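Local atomic coordinates of ketosynthase (Streptomyces sp. MSC090213JE08, PDB entry 6KXD), a protein that probably catalyses the decarboxylative condensation of a fatty acyl-ACP with malonyl-ACP to give a 3-oxoacyl-ACP, as the ketosynthase of a highly reducing type II polyketide synthase. Residues D318-D322 with A323-T327. Sequence-based numbering, arbitrary orientation.
Sequences DVYGD and APPRT
The carbonyl oxygen of Pro325, the proline whose CD lies over one face of the Tyr320 ring, accepts a hydrogen bond from the hydroxyl of Thr327, with OG1 of Thr327 2.9 Å from O of Pro325. The hydroxyl approaches from above the carbonyl plane, off the lone pairs, and the bond links Thr327 of the strand back to Pro325. Pro325 in turn covers one face of Tyr320 through a CH-pi contact: CD of Pro325 sits 3.6 Å from the centroid of the Tyr320 ring, only 22° off its normal. That methylene is bonded to the proline nitrogen, so its hydrogens are slightly polarised and suit the pi cloud. The atom lies somewhat toward the rim, with CD1 of Tyr320 3.4 Å from CD of Pro325, and the two side chains cross at about a right angle. Tyr320 reaches this place because its CG stands anti to the carbonyl carbon (chi1 -78°), while CB of Tyr320 packs 3.8 Å from CB of Pro324. The Tyr320 side chain also touches Ile298 of strand 297-299, and its OH is hydrogen-bonded to Gln389. Cutting Tyr320 back to an alanine removes the ring and its hydroxyl, which would probably uncover CD of Pro325 and leave Gln389 without its phenol partner. Gly321, just past the end of helix 306-320, has positive phi, a conformation glycine adopts without the strain of a CB, and the chain swings round through Asp322 and Ala323 at the surface. The turn thus completes the beta-alpha-beta crossover from strand 297-299 to the parallel strand 326-328 in the C-terminal half of the thiolase-like fold. With one proline over the ring face and the other against CB of Tyr320, apolar and CH-pi packing joins helix end to strand, while the Tyr320 hydroxyl is spent on Gln389.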
loop_
_atom_site.group_PDB
_atom_site.type_symbol
_atom_site.label_atom_id
_atom_site.label_comp_id
_atom_site.label_asym_id
_atom_site.label_seq_id
_atom_site.Cartn_x
_atom_site.Cartn_y
_atom_site.Cartn_z
ATOM N N ASP A 318 19.767 -20.615 4.458
ATOM C CA ASP A 318 20.796 -19.870 3.743
ATOM C C ASP A 318 21.415 -18.802 4.635
ATOM O O ASP A 318 22.626 -18.633 4.628
ATOM C CB ASP A 318 20.290 -19.134 2.507
ATOM C CG ASP A 318 20.097 -20.014 1.299
ATOM O OD1 ASP A 318 20.530 -21.185 1.349
ATOM O OD2 ASP A 318 19.502 -19.513 0.319
ATOM N N VAL A 319 20.581 -18.048 5.361
ATOM C CA VAL A 319 21.051 -16.919 6.053
ATOM C C VAL A 319 21.731 -17.332 7.366
ATOM O O VAL A 319 22.674 -16.698 7.802
ATOM C CB VAL A 319 19.908 -15.924 6.329
ATOM C CG1 VAL A 319 20.318 -14.900 7.364
ATOM C CG2 VAL A 319 19.443 -15.271 5.033
ATOM N N TYR A 320 21.175 -18.328 8.037
ATOM C CA TYR A 320 21.555 -18.617 9.405
ATOM C C TYR A 320 22.544 -19.776 9.469
ATOM O O TYR A 320 23.039 -20.056 10.535
ATOM C CB TYR A 320 20.326 -18.939 10.256
ATOM C CG TYR A 320 19.562 -17.704 10.653
ATOM C CD1 TYR A 320 19.874 -17.032 11.824
ATOM C CD2 TYR A 320 18.573 -17.171 9.839
ATOM C CE1 TYR A 320 19.207 -15.878 12.191
ATOM C CE2 TYR A 320 17.890 -16.025 10.201
ATOM C CZ TYR A 320 18.209 -15.374 11.375
ATOM O OH TYR A 320 17.561 -14.242 11.768
ATOM N N GLY A 321 22.789 -20.421 8.328
ATOM C CA GLY A 321 23.399 -21.743 8.314
ATOM C C GLY A 321 22.435 -22.796 8.833
ATOM O O GLY A 321 21.232 -22.544 9.048
ATOM N N ASP A 322 22.988 -23.976 9.104
ATOM C CA ASP A 322 22.221 -25.192 9.242
ATOM C C ASP A 322 21.726 -25.359 10.691
ATOM O O ASP A 322 20.943 -26.284 10.965
ATOM C CB ASP A 322 23.030 -26.345 8.635
ATOM C CG ASP A 322 23.294 -26.134 7.143
ATOM O OD1 ASP A 322 22.372 -25.694 6.437
ATOM O OD2 ASP A 322 24.422 -26.420 6.684
ATOM N N ALA A 323 22.095 -24.426 11.583
ATOM C CA ALA A 323 21.456 -24.264 12.918
ATOM C C ALA A 323 20.697 -22.934 13.019
ATOM O O ALA A 323 21.008 -22.082 13.856
ATOM C CB ALA A 323 22.500 -24.383 13.999
ATOM N N PRO A 324 19.609 -22.732 12.237
ATOM C CA PRO A 324 18.814 -21.512 12.349
ATOM C C PRO A 324 18.074 -21.423 13.681
ATOM O O PRO A 324 17.910 -22.417 14.382
ATOM C CB PRO A 324 17.820 -21.643 11.185
ATOM C CG PRO A 324 17.642 -23.142 11.039
ATOM C CD PRO A 324 19.034 -23.691 11.279
ATOM N N PRO A 325 17.545 -20.243 14.066
ATOM C CA PRO A 325 16.787 -20.135 15.309
ATOM C C PRO A 325 15.460 -20.875 15.131
ATOM O O PRO A 325 15.084 -21.281 14.004
ATOM C CB PRO A 325 16.604 -18.625 15.504
ATOM C CG PRO A 325 16.613 -18.089 14.088
ATOM C CD PRO A 325 17.574 -18.975 13.314
ATOM N N ARG A 326 14.769 -21.068 16.251
ATOM C CA ARG A 326 13.435 -21.598 16.227
ATOM C C ARG A 326 12.585 -20.721 15.306
ATOM O O ARG A 326 12.686 -19.512 15.366
ATOM C CB ARG A 326 12.842 -21.622 17.638
ATOM C CG ARG A 326 13.356 -22.793 18.465
ATOM C CD ARG A 326 13.064 -22.671 19.939
ATOM N NE ARG A 326 13.888 -21.667 20.582
ATOM C CZ ARG A 326 13.955 -21.505 21.899
ATOM N NH1 ARG A 326 13.307 -22.348 22.688
ATOM N NH2 ARG A 326 14.659 -20.511 22.419
ATOM N N THR A 327 11.769 -21.367 14.486
ATOM C CA THR A 327 11.040 -20.743 13.432
ATOM C C THR A 327 9.590 -21.216 13.548
ATOM O O THR A 327 9.264 -22.338 13.263
ATOM C CB THR A 327 11.692 -21.047 12.074
ATOM O OG1 THR A 327 12.998 -20.478 12.081
ATOM C CG2 THR A 327 10.875 -20.543 10.903
#